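Local structure of endoglucanase (Clostridium thermocellum, 2C4X) at residues I172-I185 / L196-K208. The protein is probably a cellulosomal cellulase, of which this chain is the C-terminal part, a PKD domain and a CBM44 module that recognises beta-glucan chains and xyloglucan. The protein carries 1 engineered substitution. Residues are numbered along the deposited sequence; the frame is centred on the assembly and turned at random.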
# COMPACT_ATOMS: atom_id res chain seq x y z
N ILE A 172 4.38 12.91 -7.73
CA ILE A 172 4.04 14.29 -8.05
C ILE A 172 5.31 15.15 -8.16
O ILE A 172 6.11 15.17 -7.22
CB ILE A 172 3.06 14.86 -7.00
CG1 ILE A 172 1.78 14.01 -6.96
CG2 ILE A 172 2.74 16.34 -7.27
CD1 ILE A 172 1.04 14.03 -5.64
N PRO A 173 5.50 15.84 -9.30
CA PRO A 173 6.71 16.65 -9.50
C PRO A 173 6.61 18.04 -8.86
O PRO A 173 5.50 18.54 -8.62
CB PRO A 173 6.78 16.79 -11.02
CG PRO A 173 5.32 16.82 -11.44
CD PRO A 173 4.60 15.92 -10.46
N SER A 174 7.77 18.64 -8.59
CA SER A 174 7.84 19.98 -8.02
C SER A 174 7.82 21.04 -9.12
O SER A 174 8.13 20.76 -10.28
CB SER A 174 9.11 20.13 -7.18
OG SER A 174 10.25 19.82 -7.95
N GLY A 175 7.47 22.27 -8.73
CA GLY A 175 7.40 23.39 -9.67
C GLY A 175 6.31 23.26 -10.72
O GLY A 175 6.45 23.79 -11.83
N ALA A 176 5.24 22.55 -10.39
CA ALA A 176 4.11 22.35 -11.30
C ALA A 176 3.03 23.41 -11.05
O ALA A 176 2.86 23.85 -9.90
CB ALA A 176 3.52 20.94 -11.13
N PRO A 177 2.31 23.83 -12.11
CA PRO A 177 1.24 24.83 -11.98
C PRO A 177 -0.06 24.23 -11.43
O PRO A 177 -1.12 24.38 -12.04
CB PRO A 177 1.04 25.30 -13.42
CG PRO A 177 1.36 24.11 -14.24
CD PRO A 177 2.49 23.41 -13.52
N ILE A 178 0.03 23.56 -10.28
CA ILE A 178 -1.16 22.90 -9.73
C ILE A 178 -1.49 23.39 -8.32
O ILE A 178 -0.59 23.75 -7.54
CB ILE A 178 -1.07 21.33 -9.81
CG1 ILE A 178 -0.41 20.73 -8.58
CG2 ILE A 178 -0.33 20.87 -11.06
CD1 ILE A 178 -0.86 19.29 -8.32
N ALA A 179 -2.79 23.43 -8.01
CA ALA A 179 -3.28 23.85 -6.70
C ALA A 179 -3.49 22.64 -5.80
O ALA A 179 -3.18 22.66 -4.61
CB ALA A 179 -4.57 24.62 -6.85
N ALA A 180 -4.03 21.58 -6.39
CA ALA A 180 -4.44 20.40 -5.65
C ALA A 180 -4.47 19.18 -6.55
O ALA A 180 -4.50 19.29 -7.78
CB ALA A 180 -5.82 20.61 -5.02
N ILE A 181 -4.45 18.02 -5.92
CA ILE A 181 -4.58 16.75 -6.60
C ILE A 181 -5.52 15.88 -5.75
O ILE A 181 -5.54 16.00 -4.53
CB ILE A 181 -3.19 16.09 -6.82
CG1 ILE A 181 -3.29 14.86 -7.73
CG2 ILE A 181 -2.49 15.78 -5.48
CD1 ILE A 181 -1.96 14.47 -8.36
N GLN A 182 -6.33 15.04 -6.40
CA GLN A 182 -7.24 14.19 -5.65
C GLN A 182 -7.66 12.91 -6.36
O GLN A 182 -8.30 12.97 -7.41
CB GLN A 182 -8.47 14.97 -5.15
CG GLN A 182 -9.38 15.56 -6.22
CD GLN A 182 -10.47 16.43 -5.63
OE1 GLN A 182 -10.85 16.25 -4.47
NE2 GLN A 182 -10.99 17.37 -6.42
N PRO A 183 -7.32 11.75 -5.76
CA PRO A 183 -7.94 10.50 -6.20
C PRO A 183 -9.43 10.61 -5.90
O PRO A 183 -9.81 11.22 -4.89
CB PRO A 183 -7.32 9.44 -5.29
CG PRO A 183 -6.12 10.09 -4.69
CD PRO A 183 -6.41 11.54 -4.62
N TYR A 184 -10.26 10.05 -6.77
CA TYR A 184 -11.69 10.09 -6.57
C TYR A 184 -12.36 8.83 -7.06
O TYR A 184 -11.83 8.09 -7.89
CB TYR A 184 -12.31 11.31 -7.26
CG TYR A 184 -12.30 11.24 -8.78
CD1 TYR A 184 -13.36 10.65 -9.49
CD2 TYR A 184 -11.26 11.81 -9.51
CE1 TYR A 184 -13.36 10.60 -10.88
CE2 TYR A 184 -11.24 11.76 -10.89
CZ TYR A 184 -12.29 11.16 -11.57
OH TYR A 184 -12.25 11.14 -12.95
N ILE A 185 -13.54 8.59 -6.51
CA ILE A 185 -14.46 7.62 -7.06
C ILE A 185 -15.85 8.25 -7.12
O ILE A 185 -16.33 8.84 -6.13
CB ILE A 185 -14.46 6.26 -6.32
CG1 ILE A 185 -15.26 5.23 -7.12
CG2 ILE A 185 -14.98 6.41 -4.88
CD1 ILE A 185 -14.90 3.81 -6.87
N LEU A 196 -22.48 10.89 -7.14
CA LEU A 196 -21.87 10.99 -5.81
C LEU A 196 -20.39 11.24 -5.94
O LEU A 196 -19.71 10.55 -6.68
CB LEU A 196 -22.11 9.71 -4.99
CG LEU A 196 -23.54 9.18 -4.89
CD1 LEU A 196 -23.57 7.87 -4.09
CD2 LEU A 196 -24.48 10.21 -4.26
N TRP A 197 -19.89 12.21 -5.20
CA TRP A 197 -18.48 12.55 -5.27
C TRP A 197 -17.75 12.12 -4.00
O TRP A 197 -18.09 12.56 -2.89
CB TRP A 197 -18.31 14.04 -5.53
CG TRP A 197 -16.87 14.47 -5.65
CD1 TRP A 197 -16.13 15.10 -4.70
CD2 TRP A 197 -16.01 14.28 -6.78
NE1 TRP A 197 -14.86 15.33 -5.17
CE2 TRP A 197 -14.76 14.83 -6.44
CE3 TRP A 197 -16.18 13.70 -8.04
CZ2 TRP A 197 -13.68 14.82 -7.32
CZ3 TRP A 197 -15.11 13.69 -8.92
CH2 TRP A 197 -13.87 14.25 -8.55
N ASN A 198 -16.77 11.23 -4.17
CA ASN A 198 -15.88 10.83 -3.08
C ASN A 198 -14.45 11.07 -3.52
O ASN A 198 -14.05 10.63 -4.60
CB ASN A 198 -16.08 9.35 -2.75
CG ASN A 198 -17.53 9.00 -2.51
OD1 ASN A 198 -18.04 9.19 -1.41
ND2 ASN A 198 -18.22 8.53 -3.55
N SER A 199 -13.67 11.76 -2.69
CA SER A 199 -12.29 12.06 -3.07
C SER A 199 -11.39 12.26 -1.86
O SER A 199 -11.87 12.49 -0.74
CB SER A 199 -12.23 13.31 -3.96
OG SER A 199 -12.37 14.49 -3.19
N THR A 200 -10.09 12.18 -2.08
CA THR A 200 -9.13 12.51 -1.04
C THR A 200 -8.32 13.72 -1.50
O THR A 200 -7.33 13.60 -2.21
CB THR A 200 -8.27 11.31 -0.66
OG1 THR A 200 -9.14 10.23 -0.26
CG2 THR A 200 -7.33 11.65 0.51
N TRP A 201 -8.79 14.89 -1.08
CA TRP A 201 -8.22 16.16 -1.50
C TRP A 201 -6.87 16.40 -0.82
O TRP A 201 -6.77 16.35 0.41
CB TRP A 201 -9.21 17.29 -1.20
CG TRP A 201 -8.84 18.60 -1.80
CD1 TRP A 201 -9.17 19.06 -3.04
CD2 TRP A 201 -8.06 19.64 -1.18
NE1 TRP A 201 -8.66 20.32 -3.24
CE2 TRP A 201 -7.96 20.70 -2.12
CE3 TRP A 201 -7.44 19.78 0.07
CZ2 TRP A 201 -7.27 21.88 -1.85
CZ3 TRP A 201 -6.74 20.95 0.34
CH2 TRP A 201 -6.67 21.99 -0.62
N LYS A 202 -5.84 16.63 -1.64
CA LYS A 202 -4.51 17.01 -1.15
C LYS A 202 -4.08 18.31 -1.81
O LYS A 202 -4.01 18.40 -3.03
CB LYS A 202 -3.47 15.92 -1.48
CG LYS A 202 -3.70 14.59 -0.79
CD LYS A 202 -3.43 14.66 0.70
CE LYS A 202 -3.40 13.27 1.32
NZ LYS A 202 -3.66 13.30 2.79
N GLY A 203 -3.79 19.32 -0.99
CA GLY A 203 -3.22 20.57 -1.49
C GLY A 203 -1.80 20.32 -1.97
O GLY A 203 -1.09 19.46 -1.44
N TYR A 204 -1.38 21.09 -2.97
CA TYR A 204 -0.04 20.93 -3.55
C TYR A 204 1.09 21.17 -2.53
O TYR A 204 2.17 20.61 -2.67
CB TYR A 204 0.12 21.84 -4.76
CG TYR A 204 1.36 21.58 -5.59
CD1 TYR A 204 1.75 20.28 -5.92
CD2 TYR A 204 2.14 22.64 -6.06
CE1 TYR A 204 2.88 20.04 -6.69
CE2 TYR A 204 3.27 22.41 -6.83
CZ TYR A 204 3.63 21.11 -7.14
OH TYR A 204 4.74 20.87 -7.90
N THR A 205 0.82 22.00 -1.52
CA THR A 205 1.80 22.26 -0.47
C THR A 205 1.86 21.13 0.57
O THR A 205 2.82 21.04 1.33
CB THR A 205 1.54 23.60 0.26
OG1 THR A 205 0.29 23.54 0.94
CG2 THR A 205 1.54 24.76 -0.72
N MSE A 206 0.84 20.28 0.59
CA MSE A 206 0.72 19.19 1.57
C MSE A 206 1.17 17.86 0.98
O MSE A 206 0.84 16.79 1.50
CB MSE A 206 -0.73 19.05 2.03
CG MSE A 206 -1.58 20.28 1.79
SE MSE A 206 -3.33 20.20 2.64
CE MSE A 206 -3.93 18.42 2.10
N VAL A 207 1.92 17.93 -0.11
CA VAL A 207 2.29 16.77 -0.90
C VAL A 207 3.82 16.61 -0.93
O VAL A 207 4.54 17.61 -0.90
CB VAL A 207 1.67 16.89 -2.33
CG1 VAL A 207 2.59 16.35 -3.41
CG2 VAL A 207 0.28 16.24 -2.38
N LYS A 208 4.29 15.36 -0.96
CA LYS A 208 5.71 15.08 -1.16
C LYS A 208 6.07 15.21 -2.64
O LYS A 208 5.74 14.33 -3.44
CB LYS A 208 6.08 13.67 -0.67
CG LYS A 208 5.95 13.46 0.83
CD LYS A 208 6.66 12.19 1.27
CE LYS A 208 5.96 10.93 0.75
NZ LYS A 208 6.88 9.75 0.77
O HOH W 1 -13.17 17.62 -3.28
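Ile181 and Lys202 form a hydrogen-bonded pair, Ile181 N giving to Lys202 O at 2.9 Å and Lys202 N returning the bond to Ile181 O. They belong to strands 178-187 and 198-203, which pair as an antiparallel beta hairpin along one edge of the CBM44 beta-sandwich, 198-203 being the outermost strand of its sheet. Pro183 has no N-H to offer, yet its carbonyl O accepts from Thr200 N. Further along, Ile185 O takes two donors, Asn198 N and Asn198 ND2, from opposite faces of its carbonyl plane, with ND2 at 3.2 Å; Ile185 N donates to Asn198 O.

On the face carrying Ala180, Gln182 and Tyr184, Ser199 OG donates to Gln182 OE1 at 2.7 Å, from well above the amide plane. Water 1 also donates to Gln182 OE1, while Gln182 NE2 is taken by Gln234 of the neighbouring strand 229-238, so both ends of this amide are held. Trp197 reaches back with CG anti to its backbone N (chi1 -179°) and lays its six-membered ring over Tyr184 in an offset stack, centroids 4.8 Å apart and planes at 22°. The Tyr184 hydroxyl bonds to Gln230. Trp201 touches Ala180 CB through NE1.

Just past the end of strand 198-203, Tyr204 N bonds to Ala179 O, and the Tyr204 ring points into the loop 173-177, one face covered by Ile178 CG1 and its edge meeting Ile172 CG2. Its hydroxyl ties the loop together: Tyr204 OH donates to an in-plane lone pair of Pro173 O at 2.6 Å and accepts from Ala176 N at 3.0 Å.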